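Local coordinates for group B streptococcal R4 surface protein (Streptococcus agalactiae, PDB 6S5X) that is a cell-wall-anchored surface protein of a streptococcus, implicated in infection, this chain being its most N-terminal Rib domain, at residues 54-59 and 74-79. Numbering follows the deposited sequence. Where two conformers were deposited one is given.
Sequences PGDKPA and DVTVKV
Lys-57 and Val-79 meet through two similar first torsions. In Lys-57, CG lies anti to the carbonyl carbon, beside the backbone N (chi1 -46°). In Val-79, CG2 takes the same place. Lys-57 CG thereby comes 3.8 Å from Val-79 CG2. The lysine chain bends at chi2 (-61°), which turns CD. CE, further along, also touches this methyl. The amine leads away from residues 74-79 and hydrogen-bonds to Thr-53 O. Asp-50 adds a weak, long ion pair.

On the same face Ala-59 CB packs 4.0 Å from Val-75 CG2. Val-75, Val-77 and Val-79 are buried here; Val-77 and Val-79 also pack on Val-19 of strand 17-20. Segments 54-59 and 74-79 lie on the two antiparallel strands, 55-64 and 70-80, of a beta hairpin in the immunoglobulin-like Rib domain. Strand 17-20 flanks strand 70-80 on its other edge. Six backbone hydrogen bonds pair Gly-55 with Val-79, Lys-57 with Val-77, and Ala-59 with Val-75. The bond from Lys-57 N to Val-77 O is 2.9 Å long, with its donor above the carbonyl plane. Gly-55 has backbone angles that would press a CB against the preceding carbonyl oxygen.

The other face carries Asp-56, Pro-58, Thr-76 and Lys-78. Asp-56 OD1 sits 3.4 Å from Lys-78 CG, against the aliphatic chain. The lysine is extended, and its NZ stays 5.6 Å from Asp-56 OD1, so the charges make no salt bridge. Asp-56 CB rests 4.0 Å from Thr-76 CG2. A water bridges the segments: it donates to Ala-59 O at 2.8 Å and to Asp-74 OD1. That carboxylate oxygen also forms a salt bridge with Lys-60.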
loop_
_atom_site.group_PDB
_atom_site.type_symbol
_atom_site.label_atom_id
_atom_site.label_comp_id
_atom_site.label_asym_id
_atom_site.label_seq_id
_atom_site.Cartn_x
_atom_site.Cartn_y
_atom_site.Cartn_z
ATOM N N PRO A 54 3.832 -11.064 16.875
ATOM C CA PRO A 54 2.795 -11.544 15.963
ATOM C C PRO A 54 1.483 -10.799 16.163
ATOM O O PRO A 54 1.200 -10.247 17.227
ATOM C CB PRO A 54 2.658 -13.027 16.330
ATOM C CG PRO A 54 3.097 -13.105 17.793
ATOM C CD PRO A 54 4.165 -12.054 17.928
ATOM N N GLY A 55 0.685 -10.781 15.110
ATOM C CA GLY A 55 -0.628 -10.164 15.159
ATOM C C GLY A 55 -1.023 -9.605 13.813
ATOM O O GLY A 55 -0.226 -9.545 12.876
ATOM N N ASP A 56 -2.290 -9.186 13.732
ATOM C CA ASP A 56 -2.826 -8.491 12.562
ATOM C C ASP A 56 -2.554 -6.999 12.726
ATOM O O ASP A 56 -3.116 -6.347 13.605
ATOM C CB ASP A 56 -4.322 -8.759 12.412
ATOM C CG ASP A 56 -4.636 -10.158 11.882
ATOM O OD1 ASP A 56 -3.718 -10.851 11.388
ATOM O OD2 ASP A 56 -5.808 -10.576 11.989
ATOM N N LYS A 57 -1.675 -6.455 11.894
ATOM C CA LYS A 57 -1.289 -5.070 12.024
ATOM C C LYS A 57 -2.013 -4.255 10.965
ATOM O O LYS A 57 -1.755 -4.461 9.771
ATOM C CB LYS A 57 0.224 -4.922 11.845
ATOM C CG LYS A 57 1.082 -5.942 12.607
ATOM C CD LYS A 57 0.887 -5.876 14.077
ATOM C CE LYS A 57 1.765 -6.954 14.741
ATOM N NZ LYS A 57 2.069 -6.733 16.158
ATOM N N PRO A 58 -2.872 -3.302 11.325
ATOM C CA PRO A 58 -3.453 -2.436 10.297
ATOM C C PRO A 58 -2.416 -1.465 9.795
ATOM O O PRO A 58 -1.566 -0.990 10.558
ATOM C CB PRO A 58 -4.590 -1.716 11.019
ATOM C CG PRO A 58 -4.170 -1.719 12.471
ATOM C CD PRO A 58 -3.384 -2.987 12.673
ATOM N N ALA A 59 -2.491 -1.179 8.496
ATOM C CA ALA A 59 -1.551 -0.288 7.848
ATOM C C ALA A 59 -2.282 0.464 6.753
ATOM O O ALA A 59 -3.369 0.067 6.330
ATOM C CB ALA A 59 -0.366 -1.053 7.272
ATOM N N ASP A 74 -6.478 0.975 2.856
ATOM C CA ASP A 74 -6.347 0.339 4.161
ATOM C C ASP A 74 -6.036 -1.138 3.958
ATOM O O ASP A 74 -6.766 -1.835 3.245
ATOM C CB ASP A 74 -7.636 0.485 4.979
ATOM C CG ASP A 74 -7.897 1.916 5.416
ATOM O OD1 ASP A 74 -6.944 2.586 5.864
ATOM O OD2 ASP A 74 -9.048 2.377 5.274
ATOM N N VAL A 75 -4.989 -1.639 4.611
ATOM C CA VAL A 75 -4.616 -3.044 4.493
ATOM C C VAL A 75 -4.262 -3.610 5.865
ATOM O O VAL A 75 -4.206 -2.907 6.869
ATOM C CB VAL A 75 -3.429 -3.273 3.524
ATOM C CG1 VAL A 75 -3.729 -2.661 2.165
ATOM C CG2 VAL A 75 -2.161 -2.698 4.085
ATOM N N THR A 76 -4.029 -4.913 5.879
ATOM C CA THR A 76 -3.602 -5.648 7.057
ATOM C C THR A 76 -2.293 -6.354 6.736
ATOM O O THR A 76 -2.185 -7.018 5.705
ATOM C CB THR A 76 -4.636 -6.700 7.464
ATOM O OG1 THR A 76 -5.883 -6.074 7.771
ATOM C CG2 THR A 76 -4.137 -7.443 8.692
ATOM N N VAL A 77 -1.307 -6.228 7.617
ATOM C CA VAL A 77 -0.104 -7.040 7.528
ATOM C C VAL A 77 -0.166 -8.057 8.652
ATOM O O VAL A 77 -0.114 -7.683 9.831
ATOM C CB VAL A 77 1.164 -6.197 7.620
ATOM C CG1 VAL A 77 2.372 -7.089 7.612
ATOM C CG2 VAL A 77 1.243 -5.245 6.431
ATOM N N LYS A 78 -0.274 -9.338 8.302
ATOM C CA LYS A 78 -0.336 -10.393 9.309
ATOM C C LYS A 78 1.085 -10.837 9.634
ATOM O O LYS A 78 1.844 -11.207 8.733
ATOM C CB LYS A 78 -1.178 -11.571 8.825
ATOM C CG LYS A 78 -1.329 -12.692 9.878
ATOM C CD LYS A 78 -2.135 -13.888 9.353
ATOM C CE LYS A 78 -2.253 -14.972 10.419
ATOM N NZ LYS A 78 -2.942 -16.196 9.918
ATOM N N VAL A 79 1.465 -10.733 10.904
ATOM C CA VAL A 79 2.793 -11.125 11.370
ATOM C C VAL A 79 2.648 -12.424 12.137
ATOM O O VAL A 79 1.818 -12.525 13.048
ATOM C CB VAL A 79 3.444 -10.046 12.248
ATOM C CG1 VAL A 79 4.859 -10.471 12.620
ATOM C CG2 VAL A 79 3.428 -8.710 11.506
HETATM O O HOH W 1 -5.320 1.013 8.163
#